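Local coordinates for protein protease VP4 (Blotched snakehead virus, PDB 2GEF) that cleaves peptide bonds with a serine/lysine catalytic dyad, and as a birnavirus protease probably processes the viral polyprotein of which it is a piece, at residues 159-164 with 197-201; 100-106 with 141-146; 107-111 with 122-127; 12-17 with 41-46. All coordinates share one frame; numbering follows the deposited sequence.

Four contacts tie the protease chain together, and none crosses another. From the N terminus, contact 4 comes first: 12-17 lies alongside 41-46 and closes a loop of mostly strand, setting strand 14-15 beside strand 43-52. Contact 2 opens at 100-106 and closes at 141-146, packing strand 104-109 and the loop before it on helix 138-146. Contact 3 (107-111 with 122-127) is nested inside that loop and carries the same strand onward to strand 120-126; it also touches contact 4, with Pro-108 against Glu-46. Contact 1 follows in series, joining hairpin 159-164 to the start of helix 200-209, and meets contact 2 where Leu-200 packs on Ala-142.

Contact 1 of 4, residues 159-164 with 197-201; sequences LSGTNV and ICTLD
Leu-200 leans on the beta hairpin formed by 159-164, and its side chain can be followed outward from the backbone. CB meets the hydroxyl of Thr-162, OG1 lying 3.4 Å from Leu-200 CB. Beyond the branch at CG, CD1 does most of the touching: it reaches Leu-159 CD1 at 3.5 Å, the two leucines crossing at about a right angle, while CD2 stays at 4.1 Å from the same Leu-159 CD1. The backbone N of Leu-200 donates to Thr-162 O (2.9 Å), lying in the carbonyl plane. Two residues on, Val-164 N donates to Cys-198 O, also at 2.9 Å, but from 48° above the carbonyl plane; a water bonded to Val-164 O donates to that same Cys-198 oxygen. The side chain of Val-164 is about 9 Å from that of the nucleophile Ser-136. These bonds frame a single bridge between Asn-163 and Thr-199. Thr-199 is the N-cap of helix 200-209: its OG1, between backbone N and carbonyl carbon (chi1 81°), caps Asp-202 N. Facing it is a type II' turn from Ser-160 to Asn-163, the classic tight hairpin link, with Gly-161 at its first corner. Helix 138-146 lies against the apolar side, where Leu-159 rests on Ser-138, Val-164 on Ile-139 and Leu-200 on Ala-142.

Contact 2 of 4, residues 100-106 with 141-146; sequences TRTDLTI and LALASS
Ser-145 presses its CB into the bend of 100-106, 3.5 Å from Thr-102 CG2 and equally 3.5 Å from Thr-100 O. Its hydroxyl, at chi1 87°, turns back along the helix and donates to Ala-142 O (OG to O 3.0 Å), so the methylene does the nearest touching. Ser-146 OG reaches that same Ala-142 oxygen from the opposite face of the carbonyl plane, which grips it between two hydroxyls. The bend is held by Thr-100 OG1, which donates to Thr-102 O at 2.8 Å, in the carbonyl plane and on a lone pair. Leu-104 supplies the next large share through one methyl: CD2 sits over the helix backbone, 3.5 Å from Leu-141 O, and beside Ala-144 CB at 3.6 Å. Leu-141 answers more loosely: its CD2 touches Leu-104 CD2 (4.2 Å) and, more distantly, Ile-106 CG2. The arrangement is a helix packed on one face of a sheet, the short axes 10.0 Å apart and inclined at 126°. Strand 104-109 runs between strands 43-52 and 75-77, and helix 138-146 spans them, with Leu-141 resting on both Ala-50 and Val-76 and Ala-144 on Ala-50.

Contact 3 of 4, residues 107-111 with 122-127; sequences LPVAD and VDVVWN
Val-122 has CG1 anti to its own backbone nitrogen (chi1 159°), while Val-109 turns CG1 away from its carbonyl carbon (chi1 -48°); the two methyls therefore meet at 3.5 Å, CG1 to CG1, on the face that Val-109 shares with Val-124. Asn-127 places its amide close to Pro-108, the two crossing at about a right angle, with ND2 3.3 Å from Pro-108 CB. The Asn-127 amide has polar partners too: ND2 bonds to Tyr-48 OH and lies so close to Glu-46 OE2 that the length of this probable bond is doubtful, while OD1 accepts from Met-129 N. Val-109 and Val-124 form an antiparallel non-hydrogen-bonded pair at a sheet corner: the chain bends at Ala-110, leaving the mixed sheet of strand 104-109 for the antiparallel sheet in which strand 111-114 lies beside strand 120-126. Backbone bonds lead up to the bend. Val-125 N to Pro-108 O is long at 3.3 Å but straight; Ala-110 N to Asp-123 O is shorter, 3.0 Å, and more bent (142° at the hydrogen). Ala-110 CB touches Val-125 CG1, at 3.7 Å, and also the Asp-123 carboxylate, whose OD2 lies 3.8 Å away; OD1 of that carboxylate is bonded to Ser-22 OG on strand 22-27.

Contact 4 of 4, residues 12-17 with 41-46; sequences LAYKQP and NHSTSE
Tyr-14 and Ser-43 are paired as in a parallel sheet, and backbone bonds to Ser-43 hold the join: Ser-43 N donates to Ala-13 O at 2.9 Å, and Lys-15 N donates to Ser-43 O at 3.0 Å, both nearly straight. Tyr-14 CA adds a weaker CA-H...O contact to that same Ser-43 oxygen. A water bonds to Tyr-14 OH and donates to Ser-45 O, so it ties the end of the tyrosine to the strand. Among the van der Waals contacts, Lys-15 runs extended beyond CG and crosses the His-42 side chain at about a right angle; its CG meets the imidazole at the edge, 3.3 Å from His-42 CD2. Pro-17 lies against the Glu-46 carboxylate, with CG 3.2 Å from Glu-46 OE1; the other oxygen, OE2, is turned to Asn-127. Tyr-14 CE1 lies 3.8 Å from Ser-45 CB. Strand 14-15 thus flanks strand 43-52, which pairs antiparallel with strand 31-38. Helix 170-178 covers Tyr-14 through Leu-172 and Arg-175; Ser-45 OG bonds to Leu-172 O, and the Ser-45 side chain is about 5 Å from that of the catalytic Lys-173.

Contact 1 of 4, residues 159-164 with 197-201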
loop_
_atom_site.group_PDB
_atom_site.type_symbol
_atom_site.label_atom_id
_atom_site.label_comp_id
_atom_site.label_asym_id
_atom_site.label_seq_id
_atom_site.Cartn_x
_atom_site.Cartn_y
_atom_site.Cartn_z
ATOM N N LEU A 159 -0.705 10.713 -5.986
ATOM C CA LEU A 159 0.227 11.831 -5.979
ATOM C C LEU A 159 0.094 12.717 -7.209
ATOM O O LEU A 159 -0.046 12.235 -8.327
ATOM C CB LEU A 159 1.696 11.402 -5.756
ATOM C CG LEU A 159 2.010 11.046 -4.278
ATOM C CD1 LEU A 159 3.410 10.582 -4.224
ATOM C CD2 LEU A 159 1.861 12.294 -3.410
ATOM N N SER A 160 0.039 14.009 -6.938
ATOM C CA SER A 160 0.315 15.074 -7.945
ATOM C C SER A 160 1.547 15.912 -7.642
ATOM O O SER A 160 1.414 16.824 -6.888
ATOM C CB SER A 160 -0.832 16.048 -7.907
ATOM O OG SER A 160 -0.758 16.892 -8.959
ATOM N N GLY A 161 2.707 15.681 -8.286
ATOM C CA GLY A 161 3.959 16.174 -7.758
ATOM C C GLY A 161 4.038 15.688 -6.283
ATOM O O GLY A 161 4.009 14.517 -6.016
ATOM N N THR A 162 4.220 16.603 -5.354
ATOM C CA THR A 162 4.391 16.279 -3.911
ATOM C C THR A 162 3.042 16.499 -3.114
ATOM O O THR A 162 3.000 16.223 -1.915
ATOM C CB THR A 162 5.533 17.233 -3.289
ATOM O OG1 THR A 162 5.915 16.763 -2.001
ATOM C CG2 THR A 162 4.991 18.497 -3.073
ATOM N N ASN A 163 1.933 16.844 -3.822
ATOM C CA ASN A 163 0.584 17.065 -3.263
ATOM C C ASN A 163 -0.169 15.796 -3.325
ATOM O O ASN A 163 -0.233 15.209 -4.359
ATOM C CB ASN A 163 -0.109 18.120 -4.079
ATOM C CG ASN A 163 0.407 19.471 -3.766
ATOM O OD1 ASN A 163 0.632 20.307 -4.655
ATOM N ND2 ASN A 163 0.722 19.682 -2.512
ATOM N N VAL A 164 -0.661 15.309 -2.201
ATOM C CA VAL A 164 -1.524 14.177 -2.145
ATOM C C VAL A 164 -2.890 14.465 -2.726
ATOM O O VAL A 164 -3.504 15.516 -2.408
ATOM C CB VAL A 164 -1.573 13.646 -0.711
ATOM C CG1 VAL A 164 -2.625 12.427 -0.540
ATOM C CG2 VAL A 164 -0.082 13.134 -0.278
ATOM N N ILE A 197 -2.980 13.475 5.688
ATOM C CA ILE A 197 -1.683 13.992 5.358
ATOM C C ILE A 197 -1.787 14.415 3.922
ATOM O O ILE A 197 -2.158 13.586 3.104
ATOM C CB ILE A 197 -0.580 12.870 5.563
ATOM C CG1 ILE A 197 -0.154 12.668 7.055
ATOM C CG2 ILE A 197 0.559 13.222 4.835
ATOM C CD1 ILE A 197 0.160 13.951 7.895
ATOM N N CYS A 198 -1.484 15.679 3.597
ATOM C CA CYS A 198 -1.721 16.243 2.237
ATOM C C CYS A 198 -0.486 16.397 1.422
ATOM O O CYS A 198 -0.512 16.760 0.266
ATOM C CB CYS A 198 -2.388 17.657 2.397
ATOM S SG CYS A 198 -3.926 17.337 3.332
ATOM N N THR A 199 0.641 16.139 2.037
ATOM C CA THR A 199 1.908 16.233 1.252
ATOM C C THR A 199 2.798 15.051 1.526
ATOM O O THR A 199 2.722 14.421 2.593
ATOM C CB THR A 199 2.689 17.649 1.436
ATOM O OG1 THR A 199 3.439 17.607 2.661
ATOM C CG2 THR A 199 1.668 18.875 1.459
ATOM N N LEU A 200 3.659 14.790 0.561
ATOM C CA LEU A 200 4.714 13.763 0.714
ATOM C C LEU A 200 5.779 13.988 1.809
ATOM O O LEU A 200 6.307 13.037 2.386
ATOM C CB LEU A 200 5.386 13.666 -0.625
ATOM C CG LEU A 200 5.794 12.310 -1.027
ATOM C CD1 LEU A 200 4.581 11.339 -0.995
ATOM C CD2 LEU A 200 6.572 12.351 -2.368
ATOM N N ASP A 201 6.135 15.228 2.033
ATOM C CA ASP A 201 6.955 15.673 3.187
ATOM C C ASP A 201 6.341 15.355 4.553
ATOM O O ASP A 201 7.028 14.810 5.424
ATOM C CB ASP A 201 7.306 17.148 3.026
ATOM C CG ASP A 201 8.473 17.314 2.012
ATOM O OD1 ASP A 201 9.564 16.646 2.134
ATOM O OD2 ASP A 201 8.279 18.074 1.013
HETATM O O HOH W 1 -2.920 18.093 -1.457
#

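Contact 2 of 4, residues 100-106 with 141-146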
loop_
_atom_site.group_PDB
_atom_site.type_symbol
_atom_site.label_atom_id
_atom_site.label_comp_id
_atom_site.label_asym_id
_atom_site.label_seq_id
_atom_site.Cartn_x
_atom_site.Cartn_y
_atom_site.Cartn_z
ATOM N N THR A 100 10.392 7.656 -8.630
ATOM C CA THR A 100 10.960 6.871 -7.569
ATOM C C THR A 100 12.477 6.696 -7.677
ATOM O O THR A 100 13.011 6.300 -6.702
ATOM C CB THR A 100 10.366 5.547 -7.526
ATOM O OG1 THR A 100 10.591 4.926 -8.782
ATOM C CG2 THR A 100 8.733 5.661 -7.099
ATOM N N ARG A 101 13.140 6.984 -8.841
ATOM C CA ARG A 101 14.566 6.578 -9.104
ATOM C C ARG A 101 14.940 5.043 -8.770
ATOM O O ARG A 101 16.097 4.628 -8.691
ATOM C CB ARG A 101 15.605 7.588 -8.530
ATOM C CG ARG A 101 15.146 8.499 -7.361
ATOM C CD ARG A 101 16.218 9.456 -6.760
ATOM N NE ARG A 101 15.897 9.551 -5.307
ATOM C CZ ARG A 101 15.965 8.500 -4.480
ATOM N NH1 ARG A 101 16.366 7.329 -4.982
ATOM N NH2 ARG A 101 15.578 8.582 -3.219
ATOM N N THR A 102 13.940 4.167 -8.715
ATOM C CA THR A 102 14.207 2.761 -8.493
ATOM C C THR A 102 12.985 1.939 -8.957
ATOM O O THR A 102 11.828 2.405 -8.955
ATOM C CB THR A 102 14.546 2.512 -6.977
ATOM O OG1 THR A 102 14.716 1.100 -6.767
ATOM C CG2 THR A 102 13.328 3.052 -5.987
ATOM N N ASP A 103 13.240 0.702 -9.339
ATOM C CA ASP A 103 12.126 -0.259 -9.451
ATOM C C ASP A 103 11.559 -0.619 -8.100
ATOM O O ASP A 103 12.248 -0.574 -7.100
ATOM C CB ASP A 103 12.587 -1.560 -10.182
ATOM C CG ASP A 103 13.055 -1.282 -11.634
ATOM O OD1 ASP A 103 12.784 -0.249 -12.198
ATOM O OD2 ASP A 103 13.741 -2.117 -12.244
ATOM N N LEU A 104 10.348 -1.081 -8.039
ATOM C CA LEU A 104 9.855 -1.500 -6.726
ATOM C C LEU A 104 9.045 -2.713 -7.071
ATOM O O LEU A 104 8.737 -2.910 -8.255
ATOM C CB LEU A 104 8.938 -0.448 -6.057
ATOM C CG LEU A 104 9.505 0.908 -5.478
ATOM C CD1 LEU A 104 9.122 2.098 -6.388
ATOM C CD2 LEU A 104 8.918 1.179 -4.018
ATOM N N THR A 105 8.774 -3.536 -6.056
ATOM C CA THR A 105 7.901 -4.643 -6.170
ATOM C C THR A 105 6.905 -4.515 -5.070
ATOM O O THR A 105 7.295 -4.103 -3.954
ATOM C CB THR A 105 8.774 -5.905 -5.879
ATOM O OG1 THR A 105 9.817 -5.931 -6.836
ATOM C CG2 THR A 105 8.004 -7.120 -6.179
ATOM N N ILE A 106 5.631 -4.826 -5.295
ATOM C CA ILE A 106 4.644 -4.816 -4.193
ATOM C C ILE A 106 4.157 -6.272 -3.967
ATOM O O ILE A 106 4.182 -7.116 -4.873
ATOM C CB ILE A 106 3.460 -3.846 -4.523
ATOM C CG1 ILE A 106 2.806 -4.311 -5.810
ATOM C CG2 ILE A 106 3.994 -2.452 -4.735
ATOM C CD1 ILE A 106 1.432 -3.784 -6.222
ATOM N N LEU A 141 4.811 3.838 -2.431
ATOM C CA LEU A 141 5.969 3.930 -3.402
ATOM C C LEU A 141 7.070 4.837 -3.102
ATOM O O LEU A 141 8.235 4.479 -3.136
ATOM C CB LEU A 141 5.449 4.308 -4.812
ATOM C CG LEU A 141 4.504 3.204 -5.313
ATOM C CD1 LEU A 141 3.954 3.327 -6.793
ATOM C CD2 LEU A 141 4.906 1.816 -4.936
ATOM N N ALA A 142 6.702 6.076 -2.988
ATOM C CA ALA A 142 7.562 7.185 -2.498
ATOM C C ALA A 142 8.338 6.926 -1.227
ATOM O O ALA A 142 9.527 7.130 -1.153
ATOM C CB ALA A 142 6.751 8.443 -2.246
ATOM N N LEU A 143 7.615 6.695 -0.160
ATOM C CA LEU A 143 8.324 6.428 1.123
ATOM C C LEU A 143 9.254 5.185 0.901
ATOM O O LEU A 143 10.398 5.167 1.410
ATOM C CB LEU A 143 7.266 6.185 2.215
ATOM C CG LEU A 143 6.416 7.461 2.256
ATOM C CD1 LEU A 143 5.483 7.333 3.428
ATOM C CD2 LEU A 143 7.289 8.491 2.723
ATOM N N ALA A 144 8.797 4.163 0.142
ATOM C CA ALA A 144 9.550 2.892 0.086
ATOM C C ALA A 144 10.763 3.107 -0.755
ATOM O O ALA A 144 11.748 2.486 -0.550
ATOM C CB ALA A 144 8.733 1.705 -0.421
ATOM N N SER A 145 10.684 3.995 -1.706
ATOM C CA SER A 145 11.821 4.287 -2.524
ATOM C C SER A 145 12.845 5.203 -1.750
ATOM O O SER A 145 13.964 5.359 -2.194
ATOM C CB SER A 145 11.381 5.034 -3.828
ATOM O OG SER A 145 11.370 6.429 -3.433
ATOM N N SER A 146 12.453 5.817 -0.647
ATOM C CA SER A 146 13.379 6.668 0.034
ATOM C C SER A 146 13.768 6.311 1.458
ATOM O O SER A 146 14.914 6.529 1.824
ATOM C CB SER A 146 13.064 8.181 -0.157
ATOM O OG SER A 146 11.700 8.578 -0.086
#

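Contact 3 of 4, residues 107-111 with 122-127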
loop_
_atom_site.group_PDB
_atom_site.type_symbol
_atom_site.label_atom_id
_atom_site.label_comp_id
_atom_site.label_asym_id
_atom_site.label_seq_id
_atom_site.Cartn_x
_atom_site.Cartn_y
_atom_site.Cartn_z
ATOM N N LEU A 107 3.848 -6.589 -2.737
ATOM C CA LEU A 107 3.576 -7.961 -2.292
ATOM C C LEU A 107 2.422 -7.980 -1.307
ATOM O O LEU A 107 2.385 -7.126 -0.358
ATOM C CB LEU A 107 4.805 -8.621 -1.582
ATOM C CG LEU A 107 6.119 -8.625 -2.442
ATOM C CD1 LEU A 107 7.365 -8.777 -1.543
ATOM C CD2 LEU A 107 6.054 -9.666 -3.451
ATOM N N PRO A 108 1.499 -8.941 -1.461
ATOM C CA PRO A 108 0.431 -8.951 -0.414
ATOM C C PRO A 108 1.050 -9.366 0.886
ATOM O O PRO A 108 1.947 -10.125 0.877
ATOM C CB PRO A 108 -0.638 -9.955 -0.953
ATOM C CG PRO A 108 -0.012 -10.512 -2.286
ATOM C CD PRO A 108 1.379 -10.012 -2.459
ATOM N N VAL A 109 0.621 -8.832 2.027
ATOM C CA VAL A 109 1.135 -9.290 3.329
ATOM C C VAL A 109 -0.024 -9.573 4.392
ATOM O O VAL A 109 -0.953 -8.715 4.545
ATOM C CB VAL A 109 2.108 -8.269 3.856
ATOM C CG1 VAL A 109 3.121 -7.851 2.764
ATOM C CG2 VAL A 109 1.391 -7.040 4.305
ATOM N N ALA A 110 0.048 -10.688 5.150
ATOM C CA ALA A 110 -0.914 -10.942 6.208
ATOM C C ALA A 110 -0.615 -10.290 7.539
ATOM O O ALA A 110 -1.483 -10.188 8.310
ATOM C CB ALA A 110 -0.961 -12.378 6.424
ATOM N N ASP A 111 0.614 -9.876 7.831
ATOM C CA ASP A 111 0.998 -9.345 9.102
ATOM C C ASP A 111 2.445 -8.886 9.109
ATOM O O ASP A 111 3.194 -9.212 8.220
ATOM C CB ASP A 111 0.912 -10.407 10.207
ATOM C CG ASP A 111 0.591 -9.792 11.598
ATOM O OD1 ASP A 111 0.482 -8.520 11.758
ATOM O OD2 ASP A 111 0.432 -10.584 12.535
ATOM N N VAL A 122 7.952 -9.794 7.956
ATOM C CA VAL A 122 6.712 -9.432 7.304
ATOM C C VAL A 122 6.298 -10.764 6.773
ATOM O O VAL A 122 7.092 -11.482 6.090
ATOM C CB VAL A 122 6.865 -8.312 6.169
ATOM C CG1 VAL A 122 5.703 -8.246 5.105
ATOM C CG2 VAL A 122 7.218 -6.894 6.737
ATOM N N ASP A 123 5.069 -11.104 7.132
ATOM C CA ASP A 123 4.478 -12.323 6.598
ATOM C C ASP A 123 3.961 -12.058 5.160
ATOM O O ASP A 123 2.876 -11.543 4.979
ATOM C CB ASP A 123 3.368 -12.750 7.580
ATOM C CG ASP A 123 2.706 -14.030 7.239
ATOM O OD1 ASP A 123 3.056 -14.712 6.282
ATOM O OD2 ASP A 123 1.805 -14.374 8.028
ATOM N N VAL A 124 4.763 -12.400 4.163
ATOM C CA VAL A 124 4.399 -12.226 2.765
ATOM C C VAL A 124 3.544 -13.456 2.392
ATOM O O VAL A 124 3.834 -14.541 2.742
ATOM C CB VAL A 124 5.681 -12.179 1.839
ATOM C CG1 VAL A 124 5.419 -12.101 0.291
ATOM C CG2 VAL A 124 6.690 -11.099 2.292
ATOM N N VAL A 125 2.478 -13.252 1.673
ATOM C CA VAL A 125 1.561 -14.317 1.311
ATOM C C VAL A 125 1.327 -14.263 -0.237
ATOM O O VAL A 125 1.604 -13.238 -0.897
ATOM C CB VAL A 125 0.144 -14.190 2.131
ATOM C CG1 VAL A 125 0.230 -14.636 3.681
ATOM C CG2 VAL A 125 -0.616 -12.807 1.932
ATOM N N TRP A 126 0.767 -15.339 -0.770
ATOM C CA TRP A 126 0.069 -15.341 -2.041
ATOM C C TRP A 126 -1.422 -15.242 -1.770
ATOM O O TRP A 126 -2.014 -16.021 -0.998
ATOM C CB TRP A 126 0.346 -16.644 -2.809
ATOM C CG TRP A 126 1.786 -16.863 -3.178
ATOM C CD1 TRP A 126 2.874 -16.131 -2.719
ATOM C CD2 TRP A 126 2.314 -17.876 -4.030
ATOM N NE1 TRP A 126 4.052 -16.619 -3.288
ATOM C CE2 TRP A 126 3.728 -17.661 -4.125
ATOM C CE3 TRP A 126 1.740 -18.905 -4.783
ATOM C CZ2 TRP A 126 4.565 -18.476 -4.907
ATOM C CZ3 TRP A 126 2.577 -19.697 -5.572
ATOM C CH2 TRP A 126 3.964 -19.479 -5.609
ATOM N N ASN A 127 -2.034 -14.260 -2.416
ATOM C CA ASN A 127 -3.495 -14.044 -2.427
ATOM C C ASN A 127 -3.657 -14.257 -3.942
ATOM O O ASN A 127 -2.666 -14.079 -4.674
ATOM C CB ASN A 127 -3.867 -12.565 -1.936
ATOM C CG ASN A 127 -3.507 -11.467 -2.962
ATOM O OD1 ASN A 127 -3.259 -11.714 -4.177
ATOM N ND2 ASN A 127 -3.577 -10.251 -2.508
#

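Contact 4 of 4, residues 12-17 with 41-46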
loop_
_atom_site.group_PDB
_atom_site.type_symbol
_atom_site.label_atom_id
_atom_site.label_comp_id
_atom_site.label_asym_id
_atom_site.label_seq_id
_atom_site.Cartn_x
_atom_site.Cartn_y
_atom_site.Cartn_z
ATOM N N LEU A 12 -21.530 -2.797 1.788
ATOM C CA LEU A 12 -20.486 -3.611 1.099
ATOM C C LEU A 12 -20.438 -4.876 1.952
ATOM O O LEU A 12 -20.592 -4.780 3.178
ATOM C CB LEU A 12 -19.126 -2.816 1.195
ATOM C CG LEU A 12 -18.762 -1.643 0.240
ATOM C CD1 LEU A 12 -17.152 -1.293 0.185
ATOM C CD2 LEU A 12 -19.146 -2.094 -1.129
ATOM N N ALA A 13 -20.357 -6.071 1.359
ATOM C CA ALA A 13 -20.040 -7.313 2.124
ATOM C C ALA A 13 -18.521 -7.531 2.086
ATOM O O ALA A 13 -17.996 -7.745 1.049
ATOM C CB ALA A 13 -20.859 -8.511 1.633
ATOM N N TYR A 14 -17.824 -7.322 3.181
ATOM C CA TYR A 14 -16.332 -7.418 3.265
ATOM C C TYR A 14 -15.820 -8.724 3.851
ATOM O O TYR A 14 -16.278 -9.209 4.878
ATOM C CB TYR A 14 -15.659 -6.065 3.847
ATOM C CG TYR A 14 -14.382 -6.151 4.699
ATOM C CD1 TYR A 14 -13.215 -6.536 4.149
ATOM C CD2 TYR A 14 -14.387 -5.834 6.059
ATOM C CE1 TYR A 14 -12.056 -6.745 4.873
ATOM C CE2 TYR A 14 -13.193 -5.982 6.852
ATOM C CZ TYR A 14 -11.976 -6.435 6.237
ATOM O OH TYR A 14 -10.659 -6.655 6.951
ATOM N N LYS A 15 -14.890 -9.350 3.118
ATOM C CA LYS A 15 -14.096 -10.475 3.609
ATOM C C LYS A 15 -12.595 -10.174 3.587
ATOM O O LYS A 15 -12.079 -9.282 2.861
ATOM C CB LYS A 15 -14.316 -11.675 2.754
ATOM C CG LYS A 15 -15.743 -12.113 2.665
ATOM C CD LYS A 15 -15.761 -13.567 2.333
ATOM C CE LYS A 15 -17.121 -13.995 1.940
ATOM N NZ LYS A 15 -17.255 -15.537 1.900
ATOM N N GLN A 16 -11.879 -10.919 4.420
ATOM C CA GLN A 16 -10.470 -10.767 4.422
ATOM C C GLN A 16 -10.015 -11.824 3.427
ATOM O O GLN A 16 -10.656 -12.864 3.285
ATOM C CB GLN A 16 -9.893 -10.992 5.797
ATOM C CG GLN A 16 -10.815 -11.674 6.776
ATOM C CD GLN A 16 -11.666 -10.632 7.538
ATOM O OE1 GLN A 16 -12.916 -10.590 7.372
ATOM N NE2 GLN A 16 -10.997 -9.786 8.368
ATOM N N PRO A 17 -9.026 -11.482 2.620
ATOM C CA PRO A 17 -8.348 -12.434 1.818
ATOM C C PRO A 17 -7.835 -13.615 2.674
ATOM O O PRO A 17 -7.259 -13.425 3.750
ATOM C CB PRO A 17 -7.198 -11.607 1.251
ATOM C CG PRO A 17 -7.775 -10.291 1.107
ATOM C CD PRO A 17 -8.569 -10.116 2.353
ATOM N N ASN A 41 -21.192 -10.546 -4.882
ATOM C CA ASN A 41 -20.815 -11.396 -3.673
ATOM C C ASN A 41 -20.067 -10.724 -2.569
ATOM O O ASN A 41 -20.635 -10.493 -1.539
ATOM C CB ASN A 41 -20.027 -12.706 -4.060
ATOM C CG ASN A 41 -19.752 -13.649 -2.828
ATOM O OD1 ASN A 41 -18.686 -13.591 -2.180
ATOM N ND2 ASN A 41 -20.717 -14.527 -2.530
ATOM N N HIS A 42 -18.782 -10.398 -2.792
ATOM C CA HIS A 42 -17.913 -9.760 -1.775
ATOM C C HIS A 42 -16.834 -8.731 -2.284
ATOM O O HIS A 42 -16.415 -8.745 -3.412
ATOM C CB HIS A 42 -17.361 -10.847 -0.776
ATOM C CG HIS A 42 -16.095 -11.494 -1.225
ATOM N ND1 HIS A 42 -15.832 -11.767 -2.551
ATOM C CD2 HIS A 42 -14.963 -11.822 -0.548
ATOM C CE1 HIS A 42 -14.593 -12.241 -2.666
ATOM N NE2 HIS A 42 -14.058 -12.314 -1.461
ATOM N N SER A 43 -16.418 -7.878 -1.372
ATOM C CA SER A 43 -15.327 -6.969 -1.467
ATOM C C SER A 43 -14.241 -7.450 -0.526
ATOM O O SER A 43 -14.541 -8.169 0.428
ATOM C CB SER A 43 -15.734 -5.543 -1.062
ATOM O OG SER A 43 -16.950 -5.199 -1.746
ATOM N N THR A 44 -12.989 -7.055 -0.853
ATOM C CA THR A 44 -11.803 -7.378 -0.118
ATOM C C THR A 44 -11.002 -6.087 0.222
ATOM O O THR A 44 -11.098 -5.165 -0.472
ATOM C CB THR A 44 -10.810 -8.399 -0.972
ATOM O OG1 THR A 44 -10.461 -7.787 -2.251
ATOM C CG2 THR A 44 -11.491 -9.754 -1.237
ATOM N N SER A 45 -10.250 -6.109 1.318
ATOM C CA SER A 45 -9.329 -5.042 1.733
ATOM C C SER A 45 -8.215 -5.841 2.375
ATOM O O SER A 45 -8.480 -6.742 3.298
ATOM C CB SER A 45 -10.029 -4.216 2.860
ATOM O OG SER A 45 -9.288 -3.143 3.192
ATOM N N GLU A 46 -6.997 -5.483 2.010
ATOM C CA GLU A 46 -5.765 -6.203 2.425
ATOM C C GLU A 46 -4.649 -5.169 2.506
ATOM O O GLU A 46 -4.640 -4.262 1.720
ATOM C CB GLU A 46 -5.353 -6.986 1.161
ATOM C CG GLU A 46 -5.011 -8.318 1.304
ATOM C CD GLU A 46 -5.073 -9.017 -0.061
ATOM O OE1 GLU A 46 -5.952 -8.687 -0.929
ATOM O OE2 GLU A 46 -4.232 -9.906 -0.283
HETATM O O HOH W 2 -7.676 -7.235 5.766
#